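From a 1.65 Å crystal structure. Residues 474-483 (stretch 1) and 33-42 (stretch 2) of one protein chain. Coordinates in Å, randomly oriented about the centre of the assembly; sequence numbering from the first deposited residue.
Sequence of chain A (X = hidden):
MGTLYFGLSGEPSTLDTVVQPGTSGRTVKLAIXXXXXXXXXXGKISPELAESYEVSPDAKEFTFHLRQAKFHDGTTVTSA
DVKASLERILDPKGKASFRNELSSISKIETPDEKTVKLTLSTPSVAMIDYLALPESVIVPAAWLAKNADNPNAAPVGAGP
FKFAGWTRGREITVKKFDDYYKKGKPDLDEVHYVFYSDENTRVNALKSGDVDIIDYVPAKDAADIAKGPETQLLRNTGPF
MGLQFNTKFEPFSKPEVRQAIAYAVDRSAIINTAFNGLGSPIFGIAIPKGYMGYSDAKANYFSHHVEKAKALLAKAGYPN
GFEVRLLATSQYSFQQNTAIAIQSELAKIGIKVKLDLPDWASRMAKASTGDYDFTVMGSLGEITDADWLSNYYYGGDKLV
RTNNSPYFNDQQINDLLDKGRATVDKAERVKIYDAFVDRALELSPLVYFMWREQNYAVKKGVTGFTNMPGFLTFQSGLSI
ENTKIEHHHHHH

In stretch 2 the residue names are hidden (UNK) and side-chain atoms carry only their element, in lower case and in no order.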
ATOM      1  N   PHE A 474      -3.447  -4.070   3.641  1.00 17.75           N
ATOM      2  CA  PHE A 474      -2.958  -4.519   2.323  1.00 16.77           C
ATOM      3  C   PHE A 474      -1.851  -5.598   2.403  1.00 21.45           C
ATOM      4  O   PHE A 474      -1.482  -6.170   1.370  1.00 20.45           O
ATOM      5  CB  PHE A 474      -2.509  -3.345   1.450  1.00 18.64           C
ATOM      6  CG  PHE A 474      -3.577  -2.358   1.022  1.00 19.08           C
ATOM      7  CD1 PHE A 474      -4.934  -2.677   1.117  1.00 20.64           C
ATOM      8  CD2 PHE A 474      -3.227  -1.129   0.466  1.00 20.89           C
ATOM      9  CE1 PHE A 474      -5.917  -1.777   0.676  1.00 21.78           C
ATOM     10  CE2 PHE A 474      -4.215  -0.216   0.054  1.00 21.96           C
ATOM     11  CZ  PHE A 474      -5.548  -0.546   0.163  1.00 20.20           C
ATOM     12  N   GLN A 475      -1.304  -5.828   3.624  1.00 18.38           N
ATOM     13  CA  GLN A 475      -0.274  -6.854   3.854  1.00 18.11           C
ATOM     14  C   GLN A 475      -0.878  -8.129   4.435  1.00 21.34           C
ATOM     15  O   GLN A 475      -0.129  -9.030   4.833  1.00 20.97           O
ATOM     16  CB  GLN A 475       0.827  -6.331   4.788  1.00 19.51           C
ATOM     17  CG  GLN A 475       1.579  -5.145   4.175  1.00 21.89           C
ATOM     18  CD  GLN A 475       2.822  -4.832   4.959  1.00 26.07           C
ATOM     19  OE1 GLN A 475       3.285  -5.648   5.745  1.00 26.87           O
ATOM     20  NE2 GLN A 475       3.374  -3.643   4.754  1.00 24.33           N
ATOM     21  N   SER A 476      -2.216  -8.222   4.498  1.00 19.28           N
ATOM     22  CA  SER A 476      -2.908  -9.381   5.093  1.00 18.05           C
ATOM     23  C   SER A 476      -2.517 -10.727   4.483  1.00 21.37           C
ATOM     24  O   SER A 476      -2.623 -11.761   5.170  1.00 20.81           O
ATOM     25  CB  SER A 476      -4.424  -9.209   5.045  1.00 19.27           C
ATOM     26  OG  SER A 476      -4.839  -8.082   5.803  1.00 20.97           O
ATOM     27  N   GLY A 477      -2.036 -10.707   3.225  1.00 17.96           N
ATOM     28  CA  GLY A 477      -1.557 -11.932   2.573  1.00 18.62           C
ATOM     29  C   GLY A 477      -0.444 -12.626   3.352  1.00 21.95           C
ATOM     30  O   GLY A 477      -0.269 -13.847   3.231  1.00 21.06           O
ATOM     31  N   LEU A 478       0.282 -11.878   4.222  1.00 18.56           N
ATOM     32  CA  LEU A 478       1.287 -12.508   5.101  1.00 19.18           C
ATOM     33  C   LEU A 478       0.658 -13.596   5.985  1.00 22.13           C
ATOM     34  O   LEU A 478       1.305 -14.610   6.283  1.00 23.84           O
ATOM     35  CB  LEU A 478       1.890 -11.456   6.042  1.00 19.14           C
ATOM     36  CG  LEU A 478       3.007 -10.605   5.458  1.00 22.93           C
ATOM     37  CD1 LEU A 478       3.256  -9.345   6.329  1.00 22.89           C
ATOM     38  CD2 LEU A 478       4.299 -11.430   5.352  1.00 25.53           C
ATOM     39  N   SER A 479      -0.595 -13.381   6.429  1.00 18.43           N
ATOM     40  CA  SER A 479      -1.260 -14.302   7.349  1.00 19.04           C
ATOM     41  C   SER A 479      -1.616 -15.671   6.709  1.00 20.70           C
ATOM     42  O   SER A 479      -2.069 -16.574   7.421  1.00 22.75           O
ATOM     43  CB  SER A 479      -2.484 -13.640   7.983  1.00 22.34           C
ATOM     44  OG  SER A 479      -3.578 -13.607   7.079  1.00 21.43           O
ATOM     45  N   ILE A 480      -1.408 -15.829   5.372  1.00 17.77           N
ATOM     46  CA  ILE A 480      -1.700 -17.125   4.718  1.00 18.65           C
ATOM     47  C   ILE A 480      -0.848 -18.261   5.327  1.00 21.41           C
ATOM     48  O   ILE A 480      -1.237 -19.421   5.254  1.00 21.87           O
ATOM     49  CB  ILE A 480      -1.543 -17.032   3.168  1.00 20.86           C
ATOM     50  CG1 ILE A 480      -2.302 -18.200   2.416  1.00 21.03           C
ATOM     51  CG2 ILE A 480      -0.071 -16.931   2.728  1.00 20.87           C
ATOM     52  CD1 ILE A 480      -3.864 -18.027   2.392  1.00 26.17           C
ATOM     53  N   GLU A 481       0.308 -17.931   5.926  1.00 19.84           N
ATOM     54  CA  GLU A 481       1.147 -18.979   6.524  1.00 19.91           C
ATOM     55  C   GLU A 481       0.509 -19.607   7.772  1.00 24.15           C
ATOM     56  O   GLU A 481       0.977 -20.645   8.234  1.00 23.38           O
ATOM     57  CB  GLU A 481       2.550 -18.454   6.846  1.00 21.01           C
ATOM     58  CG  GLU A 481       2.611 -17.440   7.983  1.00 24.73           C
ATOM     59  CD  GLU A 481       4.025 -17.048   8.376  1.00 38.39           C
ATOM     60  OE1 GLU A 481       4.975 -17.618   7.803  1.00 28.02           O
ATOM     61  OE2 GLU A 481       4.186 -16.184   9.265  1.00 40.57           O
ATOM     62  N   ASN A 482      -0.497 -18.933   8.357  1.00 20.93           N
ATOM     63  CA  ASN A 482      -1.200 -19.413   9.559  1.00 21.51           C
ATOM     64  C   ASN A 482      -2.576 -19.970   9.227  1.00 25.25           C
ATOM     65  O   ASN A 482      -3.292 -20.421  10.122  1.00 24.19           O
ATOM     66  CB  ASN A 482      -1.426 -18.229  10.495  1.00 23.07           C
ATOM     67  CG  ASN A 482      -0.158 -17.543  10.930  1.00 31.64           C
ATOM     68  OD1 ASN A 482       0.873 -18.186  11.171  1.00 27.71           O
ATOM     69  ND2 ASN A 482      -0.227 -16.228  11.059  1.00 30.03           N
ATOM     70  N   THR A 483      -2.996 -19.808   7.978  1.00 20.61           N
ATOM     71  CA  THR A 483      -4.343 -20.187   7.551  1.00 19.77           C
ATOM     72  C   THR A 483      -4.504 -21.702   7.483  1.00 23.91           C
ATOM     73  O   THR A 483      -3.590 -22.401   7.051  1.00 22.75           O
ATOM     74  CB  THR A 483      -4.676 -19.465   6.246  1.00 21.25           C
ATOM     75  OG1 THR A 483      -4.454 -18.049   6.454  1.00 20.06           O
ATOM     76  CG2 THR A 483      -6.125 -19.715   5.789  1.00 23.18           C
ATOM     77  N   UNK A  33       7.550 -14.626  -0.502  1.00 17.58           N
ATOM     78  CA  UNK A  33       8.755 -13.893  -0.117  1.00 17.61           C
ATOM     79  C   UNK A  33       8.801 -13.467   1.330  1.00 21.31           C
ATOM     80  O   UNK A  33       7.762 -13.304   1.957  1.00 19.45           O
ATOM     81  c   UNK A  33      10.285 -13.553  -4.166  1.00 22.35           C
ATOM     82  c   UNK A  33       8.393 -12.666  -3.542  1.00 21.52           C
ATOM     83  c   UNK A  33       8.870 -12.625  -1.001  1.00 18.42           C
ATOM     84  c   UNK A  33       9.156 -12.910  -2.447  1.00 20.94           C
ATOM     85  n   UNK A  33       9.114 -13.082  -4.626  1.00 21.60           N
ATOM     86  n   UNK A  33      10.360 -13.448  -2.850  1.00 22.38           N
ATOM     87  N   UNK A  34      10.023 -13.149   1.809  1.00 18.77           N
ATOM     88  CA  UNK A  34      10.271 -12.623   3.142  1.00 18.85           C
ATOM     89  C   UNK A  34      11.381 -11.585   3.058  1.00 20.93           C
ATOM     90  O   UNK A  34      12.277 -11.707   2.219  1.00 20.07           O
ATOM     91  c   UNK A  34       9.529 -14.648   4.600  1.00 22.04           C
ATOM     92  n   UNK A  34       6.115 -14.145   4.047  1.00 18.48           N
ATOM     93  c   UNK A  34       6.240 -14.682   5.262  1.00 27.30           C
ATOM     94  n   UNK A  34       7.389 -14.586   5.927  1.00 25.67           N
ATOM     95  c   UNK A  34      10.694 -13.766   4.102  1.00 19.60           C
ATOM     96  n   UNK A  34       5.215 -15.332   5.792  1.00 27.01           N
ATOM     97  c   UNK A  34       8.570 -13.843   5.469  1.00 24.70           C
ATOM     98  N   UNK A  35      11.328 -10.599   3.957  1.00 18.39           N
ATOM     99  CA  UNK A  35      12.392  -9.605   4.099  1.00 18.13           C
ATOM    100  C   UNK A  35      13.225  -9.892   5.329  1.00 21.08           C
ATOM    101  O   UNK A  35      13.068 -10.947   5.963  1.00 18.94           O
ATOM    102  N   UNK A  36      14.102  -8.942   5.709  1.00 18.12           N
ATOM    103  CA  UNK A  36      14.890  -9.070   6.937  1.00 18.04           C
ATOM    104  C   UNK A  36      13.910  -9.132   8.112  1.00 21.37           C
ATOM    105  O   UNK A  36      14.070  -9.928   9.034  1.00 20.92           O
ATOM    106  c   UNK A  36      17.973  -8.937   6.377  1.00 23.39           C
ATOM    107  c   UNK A  36      15.812  -7.856   7.091  1.00 18.68           C
ATOM    108  c   UNK A  36      17.610  -6.415   6.047  1.00 21.91           C
ATOM    109  c   UNK A  36      16.967  -7.814   6.096  1.00 22.02           C
ATOM    110  N   UNK A  37      12.856  -8.313   8.012  1.00 18.31           N
ATOM    111  CA  UNK A  37      11.753  -8.222   8.971  1.00 17.75           C
ATOM    112  C   UNK A  37      10.447  -8.109   8.181  1.00 20.43           C
ATOM    113  O   UNK A  37      10.465  -7.700   7.016  1.00 20.35           O
ATOM    114  c   UNK A  37      11.909  -7.001   9.913  1.00 19.88           C
ATOM    115  c   UNK A  37      13.074  -7.175  10.886  1.00 20.79           C
ATOM    116  c   UNK A  37      12.039  -5.689   9.124  1.00 19.01           C
ATOM    117  N   UNK A  38       9.337  -8.467   8.809  1.00 18.80           N
ATOM    118  CA  UNK A  38       8.005  -8.259   8.219  1.00 18.47           C
ATOM    119  C   UNK A  38       7.071  -8.029   9.374  1.00 22.23           C
ATOM    120  O   UNK A  38       7.378  -8.459  10.490  1.00 21.87           O
ATOM    121  c   UNK A  38       7.553  -9.455   7.403  1.00 18.26           C
ATOM    122  o   UNK A  38       9.149 -10.418   5.900  1.00 22.89           O
ATOM    123  n   UNK A  38       7.951  -8.677   5.127  1.00 19.80           N
ATOM    124  c   UNK A  38       8.277  -9.562   6.081  1.00 22.63           C
ATOM    125  N   UNK A  39       5.917  -7.371   9.131  1.00 19.13           N
ATOM    126  CA  UNK A  39       4.967  -7.194  10.223  1.00 19.08           C
ATOM    127  C   UNK A  39       4.286  -8.520  10.566  1.00 23.37           C
ATOM    128  O   UNK A  39       3.923  -9.280   9.663  1.00 23.37           O
ATOM    129  c   UNK A  39       4.622  -4.075   8.596  1.00 20.96           C
ATOM    130  c   UNK A  39       4.638  -4.073  10.984  1.00 21.76           C
ATOM    131  c   UNK A  39       5.247  -2.078   9.778  1.00 22.69           C
ATOM    132  c   UNK A  39       5.046  -2.737  10.982  1.00 22.58           C
ATOM    133  c   UNK A  39       5.047  -2.745   8.584  1.00 19.96           C
ATOM    134  o   UNK A  39       5.650  -0.762   9.742  1.00 21.91           O
ATOM    135  c   UNK A  39       3.899  -6.183   9.794  1.00 19.77           C
ATOM    136  c   UNK A  39       4.403  -4.754   9.791  1.00 20.31           C
ATOM    137  N   UNK A  40       4.083  -8.749  11.857  1.00 21.65           N
ATOM    138  CA  UNK A  40       3.341  -9.880  12.405  1.00 22.47           C
ATOM    139  C   UNK A  40       1.855  -9.554  12.334  1.00 25.21           C
ATOM    140  O   UNK A  40       1.478  -8.399  12.076  1.00 23.61           O
ATOM    141  N   UNK A  41       0.989 -10.570  12.554  1.00 22.43           N
ATOM    142  CA  UNK A  41      -0.462 -10.395  12.436  1.00 24.26           C
ATOM    143  C   UNK A  41      -1.034  -9.392  13.450  1.00 29.84           C
ATOM    144  O   UNK A  41      -2.133  -8.888  13.223  1.00 30.47           O
ATOM    145  c   UNK A  41      -1.226 -11.749  12.457  1.00 28.30           C
ATOM    146  c   UNK A  41      -1.092 -12.458  13.835  1.00 29.73           C
ATOM    147  c   UNK A  41      -2.112 -13.574  14.087  1.00 33.38           C
ATOM    148  c   UNK A  41      -0.779 -12.636  11.279  1.00 29.05           C
ATOM    149  N   UNK A  42      -0.296  -9.120  14.560  1.00 26.24           N
ATOM    150  CA  UNK A  42      -0.692  -8.152  15.591  1.00 27.63           C
ATOM    151  C   UNK A  42      -0.081  -6.757  15.313  1.00 30.21           C
ATOM    152  O   UNK A  42      -0.276  -5.827  16.098  1.00 30.12           O
ATOM    153  c   UNK A  42      -0.237  -8.648  16.976  1.00 30.20           C
ATOM    154  c   UNK A  42       1.263  -8.919  17.121  1.00 37.85           C
ATOM    155  o   UNK A  42       2.018  -8.760  16.105  1.00 32.36           O
ATOM    156  o   UNK A  42       1.688  -9.292  18.233  1.00 45.62           O
TER
HETATM  157  O   HOH W   1       2.878 -15.652   4.250  1.00 24.05           O
HETATM  158  O   HOH W   2       5.623  -6.816   6.359  1.00 20.42           O

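Position 33 carries one carbon followed by a five-membered ring of three carbons and two nitrogens, an imidazole whose end leads away from stretch 1; it is His33. Position 34 has three carbons, a nitrogen, and a carbon bearing two further nitrogens. This guanidinium reaches Glu481 at its edge and lies with one face under Leu478, which identifies Arg34. Its NH2 donates a weak hydrogen bond to Glu481 OE1 (3.1 Å), part of a salt bridge, while NH1 folds back to His33 O (2.8 Å) and lies 3.5 Å from Leu478 CD2.

Position 35 has no side-chain atoms and is Gly35; a CB here would be crowded by the carbonyl oxygen of position 37. Position 36 has four carbons forked at the second, the pattern of leucine, and Leu36 is out of reach of stretch 1. At position 37 one carbon carries two others, giving Val37, likewise remote.

Position 38 shows two carbons, the second bearing one oxygen and one nitrogen, and its CB lies 4.3 Å from Leu478 CD2. It is Asn38, whose OD1 accepts a hydrogen bond from Gly35 N (2.9 Å), linking two residues three apart in the chain. Position 39 has one carbon and a six-carbon ring bearing an oxygen, hence Tyr39. Gln475 OE1 approaches the ring edge, 3.5 Å from Tyr39 CD2, and Leu478 CD1 packs 3.4 Å from Tyr39 O.

Position 40 lacks a side chain and is Gly40, without contact to stretch 1. Position 41 has four carbons forked at the first, one arm two carbons long: Ile41. Its CG2 lies 3.8 Å from Ser479 CB and 3.6 Å from Asn482 ND2. Position 42 has two carbons, the second carrying two oxygens; this is Asp42, too distant to take part.

The contact buries 390 Å² in total and centres on Leu478, which points from the 3-10 segment toward stretch 2 and touches Arg34, Asn38 and Tyr39. Polar links accompany this packing. One water accepts from Arg34 NH2 and donates to Leu478 O, both at 2.8 Å, so that NH2 serves the salt bridge and the backbone of the 3-10 segment together. A second water donates to Gln475 OE1 (2.7 Å) and accepts from Tyr39 N (2.8 Å) and Asn38 ND2 (3.2 Å), joining the glutamine to the strand. Ile41 adds a smaller van der Waals contact with Ser479 and Asn482.

Stretch 2 33-42: HRGLVNYGID
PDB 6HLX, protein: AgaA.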